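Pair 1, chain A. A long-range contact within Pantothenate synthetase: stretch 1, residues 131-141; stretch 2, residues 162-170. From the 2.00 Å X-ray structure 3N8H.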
# COMPACT_ATOMS: atom_id res chain seq x y z
N MSE A 131 -10.87 -0.35 2.43
CA MSE A 131 -11.24 -0.75 1.07
C MSE A 131 -10.01 -0.80 0.17
O MSE A 131 -9.76 -1.78 -0.53
CB MSE A 131 -12.23 0.30 0.53
CG MSE A 131 -12.80 0.06 -0.83
SE MSE A 131 -11.57 0.63 -2.26
CE MSE A 131 -11.87 2.59 -2.03
N LEU A 132 -9.24 0.27 0.19
CA LEU A 132 -8.00 0.37 -0.60
C LEU A 132 -6.95 -0.68 -0.23
O LEU A 132 -6.25 -1.20 -1.10
CB LEU A 132 -7.40 1.77 -0.44
CG LEU A 132 -8.20 2.84 -1.18
CD1 LEU A 132 -7.68 4.25 -0.82
CD2 LEU A 132 -8.13 2.58 -2.70
N THR A 133 -6.83 -0.99 1.06
CA THR A 133 -5.87 -1.99 1.53
C THR A 133 -6.25 -3.40 1.02
O THR A 133 -5.42 -4.12 0.46
CB THR A 133 -5.76 -1.98 3.08
OG1 THR A 133 -5.38 -0.67 3.53
CG2 THR A 133 -4.72 -2.99 3.54
N VAL A 134 -7.51 -3.77 1.21
CA VAL A 134 -7.98 -5.07 0.74
C VAL A 134 -7.98 -5.13 -0.79
O VAL A 134 -7.65 -6.16 -1.36
CB VAL A 134 -9.36 -5.47 1.34
CG1 VAL A 134 -10.51 -4.76 0.62
CG2 VAL A 134 -9.55 -6.98 1.23
N VAL A 135 -8.31 -4.03 -1.46
CA VAL A 135 -8.30 -4.05 -2.92
C VAL A 135 -6.87 -4.25 -3.46
O VAL A 135 -6.62 -5.10 -4.34
CB VAL A 135 -8.98 -2.77 -3.52
CG1 VAL A 135 -8.70 -2.63 -5.02
CG2 VAL A 135 -10.48 -2.82 -3.28
N LEU A 136 -5.93 -3.52 -2.88
CA LEU A 136 -4.51 -3.72 -3.22
C LEU A 136 -4.10 -5.19 -3.04
O LEU A 136 -3.45 -5.76 -3.90
CB LEU A 136 -3.61 -2.80 -2.37
CG LEU A 136 -2.12 -2.87 -2.75
CD1 LEU A 136 -1.90 -2.80 -4.27
CD2 LEU A 136 -1.30 -1.78 -2.05
N LYS A 137 -4.47 -5.78 -1.91
CA LYS A 137 -4.15 -7.20 -1.66
C LYS A 137 -4.76 -8.14 -2.71
O LYS A 137 -4.09 -9.03 -3.24
CB LYS A 137 -4.63 -7.58 -0.25
CG LYS A 137 -3.74 -7.04 0.88
CD LYS A 137 -4.47 -7.18 2.24
CE LYS A 137 -3.52 -6.82 3.41
NZ LYS A 137 -2.62 -7.96 3.76
N LEU A 138 -6.04 -7.92 -3.00
CA LEU A 138 -6.79 -8.75 -3.94
C LEU A 138 -6.20 -8.67 -5.35
O LEU A 138 -6.21 -9.64 -6.12
CB LEU A 138 -8.25 -8.30 -3.97
CG LEU A 138 -9.03 -8.73 -2.71
CD1 LEU A 138 -10.42 -8.13 -2.68
CD2 LEU A 138 -9.11 -10.29 -2.62
N LEU A 139 -5.72 -7.49 -5.69
CA LEU A 139 -5.14 -7.25 -7.01
C LEU A 139 -3.78 -7.92 -7.11
O LEU A 139 -3.37 -8.41 -8.19
CB LEU A 139 -5.01 -5.74 -7.23
CG LEU A 139 -6.31 -5.01 -7.60
CD1 LEU A 139 -6.08 -3.48 -7.78
CD2 LEU A 139 -6.90 -5.61 -8.86
N GLN A 140 -3.08 -7.96 -5.97
CA GLN A 140 -1.72 -8.51 -5.91
C GLN A 140 -1.83 -10.02 -5.97
O GLN A 140 -0.98 -10.71 -6.52
CB GLN A 140 -1.04 -8.06 -4.62
CG GLN A 140 -0.60 -6.57 -4.59
CD GLN A 140 0.55 -6.29 -5.57
OE1 GLN A 140 0.32 -5.92 -6.73
NE2 GLN A 140 1.78 -6.49 -5.11
N ILE A 141 -2.92 -10.54 -5.43
CA ILE A 141 -3.18 -11.97 -5.44
C ILE A 141 -3.66 -12.39 -6.83
O ILE A 141 -3.15 -13.34 -7.39
CB ILE A 141 -4.24 -12.36 -4.36
CG1 ILE A 141 -3.68 -12.09 -2.96
CG2 ILE A 141 -4.63 -13.83 -4.51
CD1 ILE A 141 -4.78 -12.03 -1.85
N GLN A 162 -6.77 5.53 -8.81
CA GLN A 162 -5.56 6.19 -8.30
C GLN A 162 -4.59 5.13 -7.72
O GLN A 162 -3.39 5.19 -7.96
CB GLN A 162 -5.91 7.24 -7.24
CG GLN A 162 -4.71 8.03 -6.76
CD GLN A 162 -4.15 8.95 -7.83
OE1 GLN A 162 -4.90 9.67 -8.48
NE2 GLN A 162 -2.83 8.94 -8.01
N LEU A 163 -5.15 4.17 -6.99
CA LEU A 163 -4.38 3.03 -6.47
C LEU A 163 -3.62 2.26 -7.55
O LEU A 163 -2.47 1.88 -7.37
CB LEU A 163 -5.32 2.07 -5.77
CG LEU A 163 -4.66 0.87 -5.10
CD1 LEU A 163 -4.05 1.28 -3.75
CD2 LEU A 163 -5.65 -0.32 -4.96
N VAL A 164 -4.30 1.98 -8.65
CA VAL A 164 -3.73 1.18 -9.74
C VAL A 164 -2.59 1.94 -10.42
O VAL A 164 -1.55 1.37 -10.78
CB VAL A 164 -4.86 0.72 -10.74
CG1 VAL A 164 -4.31 0.42 -12.13
CG2 VAL A 164 -5.61 -0.48 -10.19
N LYS A 165 -2.77 3.25 -10.52
CA LYS A 165 -1.78 4.16 -11.07
C LYS A 165 -0.54 4.30 -10.18
O LYS A 165 0.61 4.22 -10.63
CB LYS A 165 -2.44 5.53 -11.24
CG LYS A 165 -1.54 6.60 -11.85
CD LYS A 165 -2.23 7.97 -11.81
CE LYS A 165 -1.58 8.94 -12.78
NZ LYS A 165 -2.43 10.15 -12.97
N ASP A 166 -0.79 4.50 -8.89
CA ASP A 166 0.26 4.81 -7.92
C ASP A 166 1.13 3.61 -7.62
O ASP A 166 2.32 3.75 -7.34
CB ASP A 166 -0.36 5.32 -6.62
CG ASP A 166 -0.32 6.85 -6.52
OD1 ASP A 166 0.74 7.46 -6.81
OD2 ASP A 166 -1.35 7.43 -6.12
N PHE A 167 0.54 2.43 -7.68
CA PHE A 167 1.32 1.24 -7.36
C PHE A 167 1.53 0.35 -8.56
O PHE A 167 1.69 -0.87 -8.44
CB PHE A 167 0.69 0.52 -6.16
CG PHE A 167 0.63 1.41 -4.96
CD1 PHE A 167 1.80 1.83 -4.34
CD2 PHE A 167 -0.58 1.91 -4.51
CE1 PHE A 167 1.78 2.69 -3.24
CE2 PHE A 167 -0.63 2.77 -3.41
CZ PHE A 167 0.55 3.17 -2.78
N PHE A 168 1.50 0.99 -9.73
CA PHE A 168 1.95 0.39 -10.97
C PHE A 168 1.39 -0.99 -11.23
O PHE A 168 2.11 -1.93 -11.56
CB PHE A 168 3.47 0.42 -11.00
CG PHE A 168 4.02 1.80 -10.77
CD1 PHE A 168 4.14 2.69 -11.82
CD2 PHE A 168 4.34 2.23 -9.49
CE1 PHE A 168 4.61 3.99 -11.62
CE2 PHE A 168 4.81 3.54 -9.29
CZ PHE A 168 4.94 4.41 -10.35
N ILE A 169 0.08 -1.10 -11.06
CA ILE A 169 -0.63 -2.34 -11.32
C ILE A 169 -1.13 -2.33 -12.76
O ILE A 169 -1.89 -1.45 -13.16
CB ILE A 169 -1.81 -2.45 -10.34
CG1 ILE A 169 -1.26 -2.58 -8.91
CG2 ILE A 169 -2.76 -3.60 -10.71
CD1 ILE A 169 -2.32 -2.40 -7.84
N ASN A 170 -0.69 -3.29 -13.56
CA ASN A 170 -1.06 -3.29 -14.98
C ASN A 170 -2.40 -4.00 -15.21
O ASN A 170 -2.46 -5.15 -15.62
CB ASN A 170 0.05 -3.89 -15.86
CG ASN A 170 -0.11 -3.53 -17.32
OD1 ASN A 170 -1.21 -3.22 -17.77
ND2 ASN A 170 1.00 -3.56 -18.07

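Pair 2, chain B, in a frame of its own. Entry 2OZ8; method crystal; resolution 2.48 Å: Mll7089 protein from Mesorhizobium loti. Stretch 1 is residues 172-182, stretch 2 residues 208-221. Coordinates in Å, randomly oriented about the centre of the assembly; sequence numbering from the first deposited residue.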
# COMPACT_ATOMS: atom_id res chain seq x y z
N ASP B 172 10.95 -7.78 36.30
CA ASP B 172 11.05 -9.21 36.50
C ASP B 172 9.68 -9.80 36.16
O ASP B 172 8.71 -9.61 36.88
CB ASP B 172 11.56 -9.51 37.93
CG ASP B 172 11.43 -11.00 38.33
OD1 ASP B 172 11.94 -11.92 37.64
OD2 ASP B 172 10.83 -11.25 39.38
N PHE B 173 9.62 -10.49 35.02
CA PHE B 173 8.38 -11.10 34.56
C PHE B 173 7.78 -12.03 35.59
O PHE B 173 6.57 -12.15 35.66
CB PHE B 173 8.57 -11.80 33.21
CG PHE B 173 7.30 -12.30 32.61
CD1 PHE B 173 6.19 -11.46 32.52
CD2 PHE B 173 7.21 -13.59 32.12
CE1 PHE B 173 5.01 -11.91 31.98
CE2 PHE B 173 6.00 -14.05 31.55
CZ PHE B 173 4.92 -13.21 31.47
N ASP B 174 8.60 -12.64 36.43
CA ASP B 174 8.08 -13.50 37.49
C ASP B 174 7.15 -12.79 38.48
O ASP B 174 6.22 -13.40 38.95
CB ASP B 174 9.21 -14.27 38.19
CG ASP B 174 9.55 -15.57 37.48
OD1 ASP B 174 8.64 -16.41 37.29
OD2 ASP B 174 10.72 -15.76 37.09
N ARG B 175 7.38 -11.51 38.75
CA ARG B 175 6.47 -10.69 39.57
C ARG B 175 5.04 -10.54 38.97
O ARG B 175 4.03 -10.70 39.70
CB ARG B 175 7.15 -9.36 39.92
CG ARG B 175 6.42 -8.50 40.99
CD ARG B 175 7.40 -7.63 41.90
NE ARG B 175 8.32 -8.40 42.76
CZ ARG B 175 9.65 -8.28 42.77
NH1 ARG B 175 10.27 -7.40 41.98
NH2 ARG B 175 10.39 -9.05 43.59
N ASP B 176 4.94 -10.29 37.66
CA ASP B 176 3.68 -10.36 36.91
C ASP B 176 3.05 -11.74 36.99
O ASP B 176 1.82 -11.87 37.16
CB ASP B 176 3.87 -10.06 35.43
CG ASP B 176 4.40 -8.66 35.17
OD1 ASP B 176 4.49 -7.84 36.08
OD2 ASP B 176 4.72 -8.37 34.01
N LEU B 177 3.85 -12.79 36.83
CA LEU B 177 3.21 -14.11 36.94
C LEU B 177 2.71 -14.41 38.34
O LEU B 177 1.67 -15.03 38.53
CB LEU B 177 4.10 -15.23 36.43
CG LEU B 177 4.29 -15.31 34.92
CD1 LEU B 177 5.44 -16.28 34.62
CD2 LEU B 177 2.98 -15.74 34.24
N ARG B 178 3.45 -13.92 39.32
CA ARG B 178 3.05 -14.09 40.69
C ARG B 178 1.77 -13.36 41.01
O ARG B 178 0.89 -13.92 41.68
CB ARG B 178 4.15 -13.60 41.60
CG ARG B 178 4.32 -14.40 42.89
CD ARG B 178 5.86 -14.53 43.15
NE ARG B 178 6.47 -13.20 43.32
CZ ARG B 178 6.03 -12.28 44.19
NH1 ARG B 178 4.94 -12.54 44.96
NH2 ARG B 178 6.68 -11.10 44.28
N ARG B 179 1.65 -12.10 40.56
CA ARG B 179 0.40 -11.34 40.75
C ARG B 179 -0.83 -12.05 40.16
O ARG B 179 -1.87 -12.03 40.77
CB ARG B 179 0.49 -9.90 40.21
CG ARG B 179 1.44 -9.00 40.98
CD ARG B 179 1.05 -8.86 42.48
NE ARG B 179 0.44 -7.56 42.78
CZ ARG B 179 0.73 -6.78 43.83
NH1 ARG B 179 1.60 -7.16 44.75
NH2 ARG B 179 0.08 -5.63 43.95
N LEU B 180 -0.69 -12.65 38.98
CA LEU B 180 -1.77 -13.42 38.34
C LEU B 180 -2.12 -14.69 39.15
O LEU B 180 -3.32 -15.01 39.33
CB LEU B 180 -1.39 -13.83 36.91
CG LEU B 180 -1.37 -12.82 35.78
CD1 LEU B 180 -0.45 -13.27 34.65
CD2 LEU B 180 -2.78 -12.55 35.29
N GLU B 181 -1.09 -15.41 39.59
CA GLU B 181 -1.31 -16.52 40.54
C GLU B 181 -2.00 -16.05 41.84
O GLU B 181 -2.93 -16.69 42.29
CB GLU B 181 0.02 -17.24 40.89
CG GLU B 181 0.61 -18.18 39.87
CD GLU B 181 2.12 -18.50 40.16
OE1 GLU B 181 2.56 -18.41 41.35
OE2 GLU B 181 2.86 -18.85 39.19
N LEU B 182 -1.53 -14.96 42.47
CA LEU B 182 -2.20 -14.39 43.66
C LEU B 182 -3.66 -14.08 43.37
O LEU B 182 -4.56 -14.39 44.18
CB LEU B 182 -1.53 -13.11 44.13
CG LEU B 182 -0.43 -13.03 45.18
CD1 LEU B 182 -0.41 -11.62 45.81
CD2 LEU B 182 -0.64 -14.12 46.28
N THR B 208 5.38 -12.57 23.49
CA THR B 208 5.93 -13.76 24.17
C THR B 208 5.47 -13.85 25.61
O THR B 208 5.27 -14.92 26.12
CB THR B 208 7.47 -13.84 24.09
OG1 THR B 208 8.04 -12.76 24.83
CG2 THR B 208 7.95 -13.72 22.63
N LYS B 209 5.27 -12.71 26.26
CA LYS B 209 4.64 -12.68 27.59
C LYS B 209 3.17 -13.12 27.58
O LYS B 209 2.75 -13.93 28.42
CB LYS B 209 4.87 -11.31 28.24
CG LYS B 209 6.35 -11.20 28.64
CD LYS B 209 6.72 -9.97 29.33
CE LYS B 209 8.21 -9.91 29.46
NZ LYS B 209 8.62 -8.80 30.36
N LEU B 210 2.40 -12.66 26.60
CA LEU B 210 1.05 -13.17 26.43
C LEU B 210 1.01 -14.68 26.20
O LEU B 210 0.14 -15.39 26.75
CB LEU B 210 0.31 -12.40 25.33
CG LEU B 210 0.06 -10.93 25.74
CD1 LEU B 210 -0.34 -10.05 24.57
CD2 LEU B 210 -0.94 -10.86 26.90
N VAL B 211 1.97 -15.19 25.45
CA VAL B 211 2.03 -16.65 25.24
C VAL B 211 2.33 -17.38 26.57
O VAL B 211 1.64 -18.35 26.92
CB VAL B 211 3.08 -17.02 24.15
CG1 VAL B 211 3.40 -18.54 24.17
CG2 VAL B 211 2.63 -16.52 22.76
N ALA B 212 3.31 -16.87 27.33
CA ALA B 212 3.72 -17.48 28.56
C ALA B 212 2.59 -17.50 29.55
O ALA B 212 2.32 -18.55 30.18
CB ALA B 212 4.90 -16.79 29.13
N ILE B 213 1.88 -16.38 29.66
CA ILE B 213 0.69 -16.27 30.50
C ILE B 213 -0.39 -17.25 30.11
O ILE B 213 -1.05 -17.82 30.96
CB ILE B 213 0.12 -14.81 30.47
CG1 ILE B 213 1.06 -13.85 31.22
CG2 ILE B 213 -1.35 -14.78 30.92
CD1 ILE B 213 0.97 -12.43 30.74
N ARG B 214 -0.57 -17.47 28.82
CA ARG B 214 -1.60 -18.40 28.41
C ARG B 214 -1.18 -19.83 28.79
O ARG B 214 -1.98 -20.62 29.31
CB ARG B 214 -1.85 -18.25 26.90
CG ARG B 214 -2.60 -19.38 26.29
CD ARG B 214 -3.16 -19.02 24.96
NE ARG B 214 -4.44 -19.72 24.70
CZ ARG B 214 -4.55 -20.71 23.84
NH1 ARG B 214 -3.45 -21.06 23.21
NH2 ARG B 214 -5.70 -21.34 23.61
N GLU B 215 0.11 -20.13 28.54
CA GLU B 215 0.69 -21.42 28.82
C GLU B 215 0.69 -21.75 30.29
O GLU B 215 0.67 -22.94 30.65
CB GLU B 215 2.10 -21.54 28.22
CG GLU B 215 2.10 -21.94 26.71
CD GLU B 215 3.47 -21.81 26.03
OE1 GLU B 215 4.40 -21.25 26.66
OE2 GLU B 215 3.63 -22.28 24.88
N ALA B 216 0.68 -20.72 31.14
CA ALA B 216 0.62 -20.88 32.60
C ALA B 216 -0.80 -21.08 33.10
O ALA B 216 -1.03 -21.21 34.31
CB ALA B 216 1.24 -19.67 33.30
N GLY B 217 -1.78 -21.06 32.20
CA GLY B 217 -3.15 -21.33 32.57
C GLY B 217 -4.00 -20.11 32.85
O GLY B 217 -5.10 -20.24 33.35
N HIS B 218 -3.53 -18.92 32.51
CA HIS B 218 -4.33 -17.75 32.73
C HIS B 218 -5.00 -17.27 31.45
O HIS B 218 -4.35 -16.85 30.50
CB HIS B 218 -3.49 -16.64 33.38
CG HIS B 218 -2.68 -17.08 34.57
ND1 HIS B 218 -3.22 -17.19 35.84
CD2 HIS B 218 -1.36 -17.35 34.70
CE1 HIS B 218 -2.28 -17.55 36.69
NE2 HIS B 218 -1.14 -17.65 36.02
N ASP B 219 -6.33 -17.32 31.44
CA ASP B 219 -7.12 -16.89 30.32
C ASP B 219 -7.52 -15.41 30.49
O ASP B 219 -8.15 -15.06 31.46
CB ASP B 219 -8.36 -17.78 30.19
CG ASP B 219 -8.04 -19.13 29.49
OD1 ASP B 219 -6.88 -19.64 29.53
OD2 ASP B 219 -8.98 -19.70 28.85
N LEU B 220 -7.14 -14.56 29.53
CA LEU B 220 -7.37 -13.14 29.60
C LEU B 220 -8.45 -12.71 28.70
O LEU B 220 -8.45 -13.07 27.53
CB LEU B 220 -6.13 -12.36 29.23
CG LEU B 220 -4.86 -12.64 30.02
CD1 LEU B 220 -3.71 -11.88 29.40
CD2 LEU B 220 -4.99 -12.26 31.49
N LEU B 221 -9.36 -11.89 29.23
CA LEU B 221 -10.31 -11.13 28.42
C LEU B 221 -9.64 -10.07 27.53
O LEU B 221 -9.96 -9.95 26.33
CB LEU B 221 -11.33 -10.47 29.34
CG LEU B 221 -12.52 -9.85 28.65
CD1 LEU B 221 -13.20 -10.90 27.64
CD2 LEU B 221 -13.48 -9.28 29.69
O HOH W 1 6.73 -7.84 32.70

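Pair 1 (Pantothenate synthetase, chain A) and pair 2 (Mll7089 protein, chain B) share one backbone arrangement: a helix packs against a second helix that ends within the contact, and the chain leaving that second helix runs on along the first in the same general direction. The N, CA and C atoms of 14 central residues superpose with an RMSD of 0.8 Å. The helix axes approach to 11.0 Å in pair 1 and 11.3 Å in pair 2, and cross at -55° and -38°. The contacts bury 344 and 436 Å², and neither has a direct hydrogen bond between its stretches, so both rest largely on side-chain packing.

The contact position on the first helix whose side chains match best is Leu A139 = Leu B180, with centres 0.9 Å apart; both have chi1 m and chi2 t and point toward the other stretch. Beyond the second helix, Ile A169 = His B218 (CA atoms 0.4 Å apart) also points toward the partner in both. The same slot is filled differently. In pair 1, Ile A169 CD1 lies 3.6 Å from Leu A136 CD1 and 3.9 Å from Leu A139 CD1, an aliphatic cluster. In pair 2 one face of the imidazole lies against Leu B180, whose CB is 3.9 Å from the His B218 ring centroid, and His B218 CE1 comes within 3.8 Å of the backbone Glu B181 N.

The middle of the contact is where the solutions part. Leu A163 is the knob of pair 1, seated among Leu A132, Val A135, Leu A136 and Leu A139; its CD2 reaches Val A135 CG1 at 3.8 Å and the backbone Leu A136 N at 3.8 Å. The matching Ala B212 has only a methyl group, and bulk comes instead from the facing stretch. Phe B173, matched to Leu A132, points toward the second stretch and brings its ring edge to both Ala B212 and Ile B213, with CE2 3.8 Å from Ala B212 CB and CZ 3.9 Å from Ile B213 CG1. One face is covered by the aliphatic part of Lys B209, whose CG lies 3.8 Å from the Phe B173 ring centroid. Beyond this stem, Lys B209 NZ donates to the O of a water 3.2 Å away, and that water O donates to Asp B176 OD2 at 2.5 Å, a bridge between the stretches. Asp B176 matches Val A135, which packs directly on Leu A163.

Val A164 = Ile B213 varies the same theme: Val A164 CG2 meets Leu A139 CD1 at 3.9 Å, whereas Ile B213 CG1 lies 3.8 Å from Leu B180 CD1 and 4.0 Å from Leu B177 CD2. At Phe A167 = Ala B216, a ring and a methyl group each make a looser contact with the matched leucine, Phe A167 CD2 to Leu A136 CD2 at 4.5 Å and Ala B216 CB to Leu B177 CD2 at 4.4 Å. The turn that follows takes positive phi in both, 49° at Phe A168 and 96° at Gly B217; in pair 2 this is a Schellman motif.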